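Local coordinates for protein erythromycin C-12 hydroxylase (Saccharopolyspora erythraea, PDB 2JJP) that hydroxylates the macrolactone ring of erythromycin D at C-12, giving erythromycin C, as a heme-dependent cytochrome P450 monooxygenase of erythromycin biosynthesis, at residues T17-P22 / W44-G49; A168-Q173 / Q391-T396; Y196-C201 / L226-A231; F288-R293 / N313-S318. The protein carries 2 engineered substitutions. All coordinates share one frame; numbering follows the deposited sequence.

Contact 1: residues T17-P22 / W44-G49; sequences TIDEVP and WQDRYG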
# COMPACT_ATOMS: atom_id res chain seq x y z
N THR A 17 17.98 -10.82 -24.59
CA THR A 17 18.71 -10.22 -23.46
C THR A 17 18.86 -8.70 -23.61
O THR A 17 19.96 -8.14 -23.49
CB THR A 17 20.05 -10.98 -23.20
OG1 THR A 17 19.75 -12.28 -22.67
CG2 THR A 17 20.93 -10.26 -22.19
N ILE A 18 17.73 -8.06 -23.89
CA ILE A 18 17.60 -6.60 -23.93
C ILE A 18 16.38 -6.13 -23.10
O ILE A 18 15.24 -6.11 -23.59
CB ILE A 18 17.60 -6.06 -25.40
CG1 ILE A 18 17.97 -4.56 -25.46
CG2 ILE A 18 16.31 -6.45 -26.18
CD1 ILE A 18 17.26 -3.61 -24.47
N ASP A 19 16.67 -5.77 -21.85
CA ASP A 19 15.70 -5.29 -20.87
C ASP A 19 14.74 -4.26 -21.42
O ASP A 19 15.17 -3.21 -21.96
CB ASP A 19 16.41 -4.62 -19.68
CG ASP A 19 16.87 -5.61 -18.62
OD1 ASP A 19 17.19 -6.76 -18.98
OD2 ASP A 19 16.95 -5.19 -17.44
N GLU A 20 13.45 -4.54 -21.28
CA GLU A 20 12.47 -3.47 -21.31
C GLU A 20 11.83 -3.31 -19.92
O GLU A 20 12.35 -2.55 -19.09
CB GLU A 20 11.47 -3.63 -22.48
CG GLU A 20 10.15 -4.31 -22.18
CD GLU A 20 9.53 -4.90 -23.45
OE1 GLU A 20 10.22 -5.70 -24.13
OE2 GLU A 20 8.37 -4.56 -23.76
N VAL A 21 10.78 -4.08 -19.65
CA VAL A 21 9.84 -3.85 -18.52
C VAL A 21 8.97 -2.67 -18.97
O VAL A 21 9.35 -1.49 -18.82
CB VAL A 21 10.52 -3.55 -17.12
CG1 VAL A 21 9.56 -3.85 -15.97
CG2 VAL A 21 11.83 -4.33 -16.91
N PRO A 22 7.79 -2.96 -19.55
CA PRO A 22 6.95 -1.80 -19.73
C PRO A 22 6.82 -1.19 -18.34
O PRO A 22 6.60 -1.92 -17.38
CB PRO A 22 5.63 -2.37 -20.21
CG PRO A 22 5.97 -3.74 -20.77
CD PRO A 22 7.17 -4.21 -20.01
N TRP A 44 13.52 -14.16 -13.61
CA TRP A 44 14.28 -13.32 -14.52
C TRP A 44 15.29 -12.46 -13.82
O TRP A 44 15.00 -11.88 -12.78
CB TRP A 44 13.30 -12.42 -15.28
CG TRP A 44 13.94 -11.44 -16.25
CD1 TRP A 44 14.84 -11.73 -17.24
CD2 TRP A 44 13.72 -10.01 -16.32
NE1 TRP A 44 15.18 -10.59 -17.92
CE2 TRP A 44 14.52 -9.51 -17.36
CE3 TRP A 44 12.92 -9.11 -15.59
CZ2 TRP A 44 14.55 -8.16 -17.70
CZ3 TRP A 44 12.95 -7.78 -15.92
CH2 TRP A 44 13.76 -7.31 -16.98
N GLN A 45 16.49 -12.34 -14.41
CA GLN A 45 17.49 -11.43 -13.94
C GLN A 45 17.63 -10.22 -14.91
O GLN A 45 17.94 -10.38 -16.09
CB GLN A 45 18.79 -12.23 -13.78
CG GLN A 45 19.95 -11.45 -13.33
CD GLN A 45 21.28 -12.16 -13.54
OE1 GLN A 45 22.24 -11.95 -12.79
NE2 GLN A 45 21.34 -13.02 -14.56
N ASP A 46 17.35 -9.01 -14.41
CA ASP A 46 17.43 -7.80 -15.21
C ASP A 46 18.86 -7.30 -15.29
O ASP A 46 19.75 -7.87 -14.66
CB ASP A 46 16.50 -6.68 -14.64
CG ASP A 46 16.94 -6.13 -13.27
OD1 ASP A 46 18.12 -6.26 -12.81
OD2 ASP A 46 16.07 -5.51 -12.65
N ARG A 47 19.07 -6.17 -15.99
CA ARG A 47 20.43 -5.67 -16.22
C ARG A 47 21.17 -5.12 -15.00
O ARG A 47 22.39 -4.87 -15.09
CB ARG A 47 20.48 -4.65 -17.33
CG ARG A 47 19.82 -3.33 -17.01
CD ARG A 47 19.90 -2.57 -18.30
NE ARG A 47 19.93 -1.13 -18.16
CZ ARG A 47 21.03 -0.40 -18.19
NH1 ARG A 47 22.23 -0.97 -18.32
NH2 ARG A 47 20.92 0.92 -18.07
N TYR A 48 20.47 -4.94 -13.88
CA TYR A 48 21.11 -4.50 -12.64
C TYR A 48 21.42 -5.67 -11.72
O TYR A 48 21.92 -5.47 -10.61
CB TYR A 48 20.26 -3.44 -11.94
CG TYR A 48 19.86 -2.31 -12.86
CD1 TYR A 48 18.62 -2.32 -13.49
CD2 TYR A 48 20.74 -1.24 -13.14
CE1 TYR A 48 18.22 -1.30 -14.35
CE2 TYR A 48 20.36 -0.22 -14.01
CZ TYR A 48 19.09 -0.27 -14.61
OH TYR A 48 18.64 0.71 -15.48
N GLY A 49 21.15 -6.90 -12.17
CA GLY A 49 21.44 -8.08 -11.36
C GLY A 49 20.34 -8.29 -10.33
O GLY A 49 20.51 -9.03 -9.37
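The indole of Trp44 meets the segment 17-22 with its rim: the carboxylate of Asp19 and a methyl of Val21 both lie at the ring's edge, near its plane. OD1 of Asp19 is 3.3 Å from CZ2 of Trp44, with the carboxylate turned 49° against the indole, while CG2 of Val21 touches CH2 of Trp44 at 3.6 Å. Over one face of the indole sits the backbone N of Asp46. Farther along, the Tyr48 ring carries CG of Arg47 over one face, toward the rim. The polar link across the contact runs from Arg47 N to Asp19 OD2 (2.7 Å), arriving on the syn side but 31° out of the carboxylate plane. Holding CG beside its backbone N (chi1 -84°), Asp19 reaches both the indole edge and the turn. Within the turn Asp46 OD1 accepts from Tyr48 N, while OD2 is held from outside it by His52 NE2. Trp33 of helix 27-40 meets Trp44 edge-to-face. The contact thus sets the N-terminal loop against a type I beta turn, Asp46 to Gly49, with an Asx turn at its start, joining the outermost strand 43-45 to strand 51-53 of the mixed P450 sheet.

Contact 2: residues A168-Q173 / Q391-T396; sequences ALVDIQ and QIVLGT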
# COMPACT_ATOMS: atom_id res chain seq x y z
N ALA A 168 7.38 13.11 -3.16
CA ALA A 168 8.84 13.09 -3.28
C ALA A 168 9.42 11.71 -3.02
O ALA A 168 10.35 11.29 -3.69
CB ALA A 168 9.48 14.10 -2.32
N LEU A 169 8.85 11.02 -2.05
CA LEU A 169 9.28 9.68 -1.67
C LEU A 169 9.08 8.70 -2.83
O LEU A 169 10.01 7.99 -3.20
CB LEU A 169 8.54 9.23 -0.40
CG LEU A 169 9.12 8.26 0.64
CD1 LEU A 169 9.12 6.80 0.12
CD2 LEU A 169 10.50 8.68 1.14
N VAL A 170 7.87 8.68 -3.41
CA VAL A 170 7.48 7.77 -4.50
C VAL A 170 8.04 8.22 -5.84
O VAL A 170 8.14 7.44 -6.80
CB VAL A 170 5.92 7.59 -4.56
CG1 VAL A 170 5.42 7.40 -5.98
CG2 VAL A 170 5.47 6.43 -3.67
N ASP A 171 8.43 9.49 -5.89
CA ASP A 171 9.02 10.07 -7.08
C ASP A 171 10.55 10.10 -7.01
O ASP A 171 11.20 10.84 -7.76
CB ASP A 171 8.47 11.47 -7.30
CG ASP A 171 8.63 11.91 -8.72
OD1 ASP A 171 7.85 11.43 -9.58
OD2 ASP A 171 9.54 12.73 -8.97
N ILE A 172 11.11 9.29 -6.12
CA ILE A 172 12.54 9.32 -5.84
C ILE A 172 13.35 9.09 -7.11
O ILE A 172 12.97 8.30 -7.98
CB ILE A 172 12.95 8.33 -4.70
CG1 ILE A 172 14.17 8.85 -3.93
CG2 ILE A 172 13.15 6.91 -5.21
CD1 ILE A 172 13.83 9.82 -2.83
N GLN A 173 14.45 9.84 -7.22
CA GLN A 173 15.39 9.69 -8.33
C GLN A 173 15.98 8.29 -8.26
O GLN A 173 16.93 8.03 -7.51
CB GLN A 173 16.49 10.76 -8.27
CG GLN A 173 17.36 10.82 -9.52
CD GLN A 173 18.80 11.22 -9.22
OE1 GLN A 173 19.32 12.17 -9.80
NE2 GLN A 173 19.44 10.49 -8.32
N GLN A 391 6.41 4.50 -11.26
CA GLN A 391 7.24 3.48 -10.63
C GLN A 391 6.69 2.67 -9.46
O GLN A 391 6.49 1.47 -9.63
CB GLN A 391 8.67 3.98 -10.32
CG GLN A 391 8.73 5.37 -9.75
CD GLN A 391 10.15 5.89 -9.56
OE1 GLN A 391 10.34 7.09 -9.28
NE2 GLN A 391 11.16 5.02 -9.72
N ILE A 392 6.51 3.23 -8.27
CA ILE A 392 6.47 2.31 -7.08
C ILE A 392 5.11 1.66 -6.85
O ILE A 392 4.98 0.51 -6.43
CB ILE A 392 6.86 3.06 -5.78
CG1 ILE A 392 8.31 3.62 -5.84
CG2 ILE A 392 6.55 2.20 -4.49
CD1 ILE A 392 9.37 2.61 -6.24
N VAL A 393 4.09 2.46 -7.04
CA VAL A 393 2.74 2.06 -6.81
C VAL A 393 2.07 1.96 -8.17
O VAL A 393 2.51 2.61 -9.14
CB VAL A 393 2.01 3.08 -5.91
CG1 VAL A 393 2.60 3.10 -4.48
CG2 VAL A 393 2.12 4.48 -6.52
N LEU A 394 1.01 1.15 -8.19
CA LEU A 394 0.09 1.03 -9.30
C LEU A 394 -1.21 1.87 -9.10
O LEU A 394 -2.15 1.47 -8.40
CB LEU A 394 -0.28 -0.44 -9.53
CG LEU A 394 -1.17 -0.74 -10.73
CD1 LEU A 394 -0.34 -0.65 -12.04
CD2 LEU A 394 -1.78 -2.10 -10.56
N GLY A 395 -1.26 3.02 -9.74
CA GLY A 395 -2.45 3.89 -9.68
C GLY A 395 -2.14 5.23 -10.33
O GLY A 395 -1.16 5.34 -11.07
N THR A 396 -2.96 6.23 -10.03
CA THR A 396 -2.89 7.53 -10.67
C THR A 396 -2.64 8.64 -9.64
O THR A 396 -3.06 8.55 -8.49
CB THR A 396 -4.15 7.79 -11.53
OG1 THR A 396 -5.30 7.86 -10.71
CG2 THR A 396 -4.38 6.67 -12.51
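Val170, the last residue of helix 164-170, packs against Ile392 and Val393 on the apolar side of this contact, where both valines are buried. Its CG2 approaches CB of Ile392 at 4.2 Å, and its CG1 faces CG2 of Val393 at 4.4 Å, so the two branches of one valine serve neighbouring residues of the loop. Ile392 also brings CG1 to 3.9 Å from the carbonyl oxygen of Val170. Phe389 touches Val170 as well. In the P450 fold, helices 164-170 and 181-206 correspond to the F and G helices, which roof the substrate pocket; the loop 391-396, leading to strand 400-402, reaches up to that roof, and Ile392 touches the bound azole inhibitor. The other side of the contact is polar and more exposed, although its approaches are the shorter ones. There Gln391, extended beyond CG, lies along the end of the helix, its CG 3.7 Å from Val170 O and its amide beside the carbonyl oxygens of Val170 and Ile172. Ile172 touches Leu182, Arg185 and Ile186 of helix 181-206, the end of its side chain leading away from the loop. Asp171, the first residue to leave helical geometry, is exposed, with its CB directed away from the loop.

Contact 3: residues Y196-C201 / L226-A231; sequences YLKARC and LDDEEA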
# COMPACT_ATOMS: atom_id res chain seq x y z
N TYR A 196 10.32 15.31 13.86
CA TYR A 196 9.06 15.87 14.33
C TYR A 196 8.26 14.80 15.14
O TYR A 196 7.57 15.13 16.11
CB TYR A 196 8.25 16.39 13.13
CG TYR A 196 6.83 16.77 13.49
CD1 TYR A 196 6.54 18.05 13.98
CD2 TYR A 196 5.78 15.86 13.35
CE1 TYR A 196 5.22 18.40 14.34
CE2 TYR A 196 4.47 16.19 13.70
CZ TYR A 196 4.20 17.45 14.21
OH TYR A 196 2.89 17.81 14.54
N LEU A 197 8.32 13.55 14.74
CA LEU A 197 7.51 12.53 15.47
C LEU A 197 8.16 12.10 16.78
O LEU A 197 7.50 11.74 17.76
CB LEU A 197 7.23 11.33 14.57
CG LEU A 197 6.09 11.73 13.62
CD1 LEU A 197 6.26 11.18 12.26
CD2 LEU A 197 4.78 11.26 14.23
N LYS A 198 9.50 12.11 16.74
CA LYS A 198 10.29 11.83 17.89
C LYS A 198 9.96 12.86 18.98
O LYS A 198 9.84 12.48 20.16
CB LYS A 198 11.78 11.81 17.55
CG LYS A 198 12.63 11.12 18.60
CD LYS A 198 14.10 11.42 18.40
CE LYS A 198 14.90 10.35 19.09
NZ LYS A 198 16.11 9.93 18.28
N ALA A 199 9.76 14.12 18.61
CA ALA A 199 9.34 15.12 19.59
C ALA A 199 7.90 14.87 20.10
O ALA A 199 7.59 15.02 21.30
CB ALA A 199 9.48 16.54 19.02
N ARG A 200 7.03 14.46 19.21
CA ARG A 200 5.69 14.14 19.66
C ARG A 200 5.71 12.96 20.60
O ARG A 200 5.05 13.00 21.64
CB ARG A 200 4.75 13.92 18.48
CG ARG A 200 4.53 15.13 17.61
CD ARG A 200 3.79 16.32 18.29
NE ARG A 200 4.70 17.19 19.06
CZ ARG A 200 5.79 17.78 18.56
NH1 ARG A 200 6.10 17.59 17.29
NH2 ARG A 200 6.57 18.56 19.33
N CYS A 201 6.44 11.89 20.29
CA CYS A 201 6.56 10.74 21.22
C CYS A 201 7.09 11.13 22.62
O CYS A 201 6.65 10.59 23.65
CB CYS A 201 7.48 9.67 20.66
SG CYS A 201 6.86 8.78 19.22
N LEU A 226 9.56 -0.12 23.17
CA LEU A 226 10.11 0.75 22.12
C LEU A 226 10.81 1.99 22.69
O LEU A 226 10.20 2.69 23.46
CB LEU A 226 8.95 1.22 21.21
CG LEU A 226 8.23 0.25 20.27
CD1 LEU A 226 7.03 0.93 19.62
CD2 LEU A 226 9.21 -0.29 19.24
N ASP A 227 12.06 2.30 22.31
CA ASP A 227 12.63 3.61 22.67
C ASP A 227 12.06 4.68 21.78
O ASP A 227 11.31 4.38 20.86
CB ASP A 227 14.16 3.63 22.60
CG ASP A 227 14.68 3.24 21.24
OD1 ASP A 227 14.10 3.72 20.24
OD2 ASP A 227 15.66 2.48 21.17
N ASP A 228 12.39 5.95 22.04
CA ASP A 228 11.79 6.99 21.24
C ASP A 228 12.29 6.89 19.81
O ASP A 228 11.55 7.20 18.90
CB ASP A 228 11.91 8.40 21.86
CG ASP A 228 10.82 9.33 21.41
OD1 ASP A 228 10.00 8.86 20.59
OD2 ASP A 228 10.77 10.51 21.89
N GLU A 229 13.51 6.38 19.61
CA GLU A 229 14.00 6.09 18.23
C GLU A 229 13.00 5.20 17.47
O GLU A 229 12.51 5.58 16.42
CB GLU A 229 15.42 5.47 18.22
CG GLU A 229 15.91 5.01 16.83
CD GLU A 229 15.87 6.11 15.76
OE1 GLU A 229 15.23 7.17 16.01
OE2 GLU A 229 16.47 5.91 14.67
N GLU A 230 12.68 4.05 18.06
CA GLU A 230 11.83 3.03 17.46
C GLU A 230 10.38 3.47 17.34
O GLU A 230 9.74 3.24 16.32
CB GLU A 230 11.89 1.76 18.30
CG GLU A 230 13.11 0.95 18.17
CD GLU A 230 13.22 -0.13 19.26
OE1 GLU A 230 13.78 -1.20 18.95
OE2 GLU A 230 12.79 0.09 20.43
N ALA A 231 9.85 4.09 18.39
CA ALA A 231 8.48 4.58 18.33
C ALA A 231 8.32 5.66 17.25
O ALA A 231 7.33 5.66 16.51
CB ALA A 231 7.97 5.03 19.74
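Asp228 directs a carboxylate oxygen at a backbone carbonyl: its OD2 lies 2.8 Å from Lys198 O, an approach that a protonated acid would account for. That reading is doubtful, because the residue has two deposited conformers and in this one OD1 of Asp228 comes only 2.6 Å from Cys201 CB, closer than is credible; OD1 is buried with no polar partner in the model. The contact joins helix 181-206 to the start of helix 228-259, which correspond to the G helix and the long central helix of the P450 fold. Where the second helix begins, Asp227 and Glu230 form a capping box: Glu230 N donates to Asp227 OD1 (2.6 Å, 161° at the hydrogen), met nearly along the C-O bond, and Asp227 N answers to the anti lone pair of Glu230 OE2 at 3.0 Å. Arg224 makes a salt bridge with the other oxygen of Glu230. With its CG opposite the backbone N (chi1 -154°), Asp228 extends from this first turn to the neighbouring helix, where it meets Lys198 CG and Cys201. Lys198 runs over the gap between the helices, bends at its last torsion and brings NZ to Glu229 OE1 at 3.7 Å, a long salt bridge to a residue that is itself modelled twice. Beyond it the contact becomes apolar: SG of Cys201 rests against CB of Ala231 at 3.9 Å.

Contact 4: residues F288-R293 / N313-S318; sequences FPQMQR and NTWVLS. With KLN (1-acetyl-4-(4-{[(2S,4R)-2-(2,4-dichlorophenyl)-2-(1H-imidazol-1-ylmethyl)-1,3-dioxolan-4-yl]methoxy}phenyl)piperazine), chain C.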
# COMPACT_ATOMS: atom_id res chain seq x y z
N PHE A 288 0.43 -1.82 -4.35
CA PHE A 288 1.83 -2.23 -4.42
C PHE A 288 2.06 -3.50 -5.24
O PHE A 288 1.91 -4.60 -4.71
CB PHE A 288 2.43 -2.37 -3.02
CG PHE A 288 2.37 -1.08 -2.20
CD1 PHE A 288 1.49 -0.98 -1.10
CD2 PHE A 288 3.15 -0.01 -2.54
CE1 PHE A 288 1.40 0.19 -0.35
CE2 PHE A 288 3.09 1.18 -1.78
CZ PHE A 288 2.20 1.28 -0.70
N PRO A 289 2.48 -3.34 -6.50
CA PRO A 289 2.60 -4.51 -7.39
C PRO A 289 3.82 -5.37 -7.14
O PRO A 289 3.84 -6.52 -7.56
CB PRO A 289 2.71 -3.87 -8.78
CG PRO A 289 3.44 -2.50 -8.51
CD PRO A 289 2.82 -2.06 -7.19
N GLN A 290 4.85 -4.84 -6.47
CA GLN A 290 6.10 -5.56 -6.25
C GLN A 290 6.54 -5.33 -4.84
O GLN A 290 6.43 -4.20 -4.33
CB GLN A 290 7.25 -5.03 -7.12
CG GLN A 290 6.91 -4.76 -8.53
CD GLN A 290 7.98 -3.92 -9.17
OE1 GLN A 290 7.79 -2.73 -9.41
NE2 GLN A 290 9.15 -4.52 -9.43
N MET A 291 7.04 -6.40 -4.21
CA MET A 291 7.73 -6.37 -2.91
C MET A 291 9.15 -6.82 -3.13
O MET A 291 9.44 -7.41 -4.14
CB MET A 291 7.03 -7.29 -1.90
CG MET A 291 5.67 -6.82 -1.46
SD MET A 291 4.51 -8.18 -1.48
CE MET A 291 3.05 -7.25 -1.95
N GLN A 292 10.05 -6.51 -2.20
CA GLN A 292 11.48 -6.73 -2.41
C GLN A 292 12.10 -7.52 -1.26
O GLN A 292 11.77 -7.27 -0.08
CB GLN A 292 12.22 -5.40 -2.47
CG GLN A 292 11.89 -4.47 -3.64
CD GLN A 292 12.92 -3.33 -3.74
OE1 GLN A 292 13.26 -2.89 -4.84
NE2 GLN A 292 13.43 -2.87 -2.59
N ARG A 293 13.01 -8.42 -1.62
CA ARG A 293 13.76 -9.24 -0.65
C ARG A 293 15.21 -9.31 -1.08
O ARG A 293 15.52 -8.96 -2.20
CB ARG A 293 13.18 -10.65 -0.54
CG ARG A 293 11.68 -10.73 -0.17
CD ARG A 293 11.52 -10.38 1.31
NE ARG A 293 10.20 -10.59 1.91
CZ ARG A 293 9.26 -9.64 1.94
NH1 ARG A 293 9.49 -8.45 1.39
NH2 ARG A 293 8.12 -9.86 2.54
N ASN A 313 12.67 -9.23 -6.56
CA ASN A 313 11.39 -8.54 -6.59
C ASN A 313 10.30 -9.53 -6.81
O ASN A 313 10.34 -10.29 -7.79
CB ASN A 313 11.34 -7.54 -7.73
CG ASN A 313 12.19 -6.35 -7.47
OD1 ASN A 313 12.23 -5.41 -8.26
ND2 ASN A 313 12.87 -6.37 -6.32
N THR A 314 9.31 -9.53 -5.92
CA THR A 314 8.17 -10.44 -6.10
C THR A 314 6.99 -9.69 -6.63
O THR A 314 6.45 -8.81 -5.92
CB THR A 314 7.75 -11.10 -4.80
OG1 THR A 314 7.54 -10.07 -3.82
CG2 THR A 314 8.85 -12.00 -4.33
N TRP A 315 6.58 -10.06 -7.84
CA TRP A 315 5.47 -9.42 -8.51
C TRP A 315 4.14 -9.91 -8.02
O TRP A 315 3.57 -10.85 -8.56
CB TRP A 315 5.60 -9.54 -10.03
CG TRP A 315 6.68 -8.70 -10.53
CD1 TRP A 315 8.04 -8.93 -10.44
CD2 TRP A 315 6.53 -7.45 -11.20
NE1 TRP A 315 8.75 -7.89 -11.03
CE2 TRP A 315 7.84 -6.98 -11.52
CE3 TRP A 315 5.42 -6.66 -11.55
CZ2 TRP A 315 8.06 -5.77 -12.16
CZ3 TRP A 315 5.63 -5.46 -12.20
CH2 TRP A 315 6.95 -5.03 -12.51
N VAL A 316 3.64 -9.26 -6.98
CA VAL A 316 2.27 -9.49 -6.55
C VAL A 316 1.27 -9.22 -7.65
O VAL A 316 0.32 -9.95 -7.77
CB VAL A 316 1.89 -8.70 -5.29
CG1 VAL A 316 0.37 -8.94 -4.93
CG2 VAL A 316 2.80 -9.17 -4.16
N LEU A 317 1.50 -8.21 -8.47
CA LEU A 317 0.59 -7.98 -9.58
C LEU A 317 0.49 -9.20 -10.50
O LEU A 317 -0.63 -9.60 -10.89
CB LEU A 317 0.98 -6.74 -10.34
CG LEU A 317 0.19 -6.41 -11.63
CD1 LEU A 317 -1.34 -6.18 -11.42
CD2 LEU A 317 0.82 -5.15 -12.25
N SER A 318 1.63 -9.79 -10.85
CA SER A 318 1.68 -11.02 -11.63
C SER A 318 0.95 -12.17 -10.97
O SER A 318 0.10 -12.81 -11.58
CB SER A 318 3.15 -11.39 -11.88
OG SER A 318 3.27 -12.37 -12.90
N1 KLN C . 3.18 0.03 2.65
C1 KLN C . 2.38 -1.04 2.77
N2 KLN C . 1.54 -0.87 3.81
C2 KLN C . 1.82 0.33 4.36
C3 KLN C . 2.85 0.90 3.62
C4 KLN C . 4.25 0.20 1.69
C5 KLN C . 5.44 -0.59 2.24
O1 KLN C . 6.64 -0.25 1.57
C6 KLN C . 7.48 -1.41 1.64
C7 KLN C . 6.52 -2.57 1.80
O2 KLN C . 5.25 -1.98 2.03
C8 KLN C . 5.64 -0.43 3.72
C9 KLN C . 6.08 0.77 4.26
C10 KLN C . 6.25 0.88 5.63
C11 KLN C . 5.99 -0.23 6.43
C12 KLN C . 5.56 -1.42 5.88
C13 KLN C . 5.38 -1.53 4.52
CL1 KLN C . 6.21 -0.17 8.19
C14 KLN C . 8.28 -1.62 0.37
O3 KLN C . 7.60 -1.31 -0.85
C15 KLN C . 8.39 -1.30 -1.96
C16 KLN C . 8.20 -2.25 -2.95
C17 KLN C . 9.02 -2.26 -4.08
C18 KLN C . 10.04 -1.33 -4.25
C19 KLN C . 10.25 -0.38 -3.23
C20 KLN C . 9.43 -0.36 -2.10
N3 KLN C . 10.88 -1.38 -5.41
C21 KLN C . 10.19 -2.03 -6.54
C22 KLN C . 10.55 -1.38 -7.87
N4 KLN C . 11.99 -1.07 -7.97
C23 KLN C . 12.49 -0.25 -6.85
C24 KLN C . 11.40 -0.06 -5.79
C25 KLN C . 12.23 -0.39 -9.21
O4 KLN C . 11.62 0.64 -9.50
C26 KLN C . 13.25 -0.95 -10.15
CL2 KLN C . 6.41 2.15 3.19
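Strands 290-293 and 313-315 are antiparallel neighbours in the P450 beta1 sheet, and the first lines the active site. Met291 and Thr314 form a hydrogen-bonded pair: Met291 N donates to Thr314 O at 3.0 Å and Thr314 N returns to Met291 O at 2.8 Å, a carbonyl to which Thr314 OG1 adds a weak bond. Gln292 and Asn313 form a non-hydrogen-bonded pair, their side chains side by side and their amides 28° apart; ND2 of Asn313 is buried without a partner in the model. On the same face Gln290 lies flat over Trp315, CG 3.6 Å above the centre of the six-membered ring as a CH-pi contact and the amide stacked at 22° to it. Trp315 NE1 is bound to His52. Where strand turns into helix, Leu317 N donates to a lone pair of Pro289 O at 3.0 Å, in the carbonyl plane. The inhibitor runs along the first strand: its C4 lies 3.3 Å from Phe288 CZ over the ring face, offset toward the rim, and its N3 merely comes close to OE1 of Gln292, at 2.9 Å. Gln292 is a substrate-binding residue. Arg293 NH2 hydrogen-bonds a heme oxygen. Strand 51-53 flanks 311-315 on its other edge, helix 56-64 packs on Met291 and Thr314, helix 27-40 on Trp315 and Leu317, and helix 228-259 on Phe288.

From the N terminus, contact 1 closes first, bringing the leading loop to the turn beyond strand 43-45 and closing a loop that holds helix 27-40. Contact 2 opens at the end of helix 164-170 and closes only near residue 392, a loop of more than 200 residues. Nested within it, one after the other, are contact 3, joining helix 181-206 to the start of helix 228-259, and contact 4, pairing strand 290-295 with 311-315; none cross. Contacts 1 and 4 reach the same mixed sheet without touching. Contacts 2 and 4 do meet, Val393 CG1 lying 3.4 Å from Phe288 CE2, whereas contact 3 stands apart, its centre about 30 Å from that of contact 4.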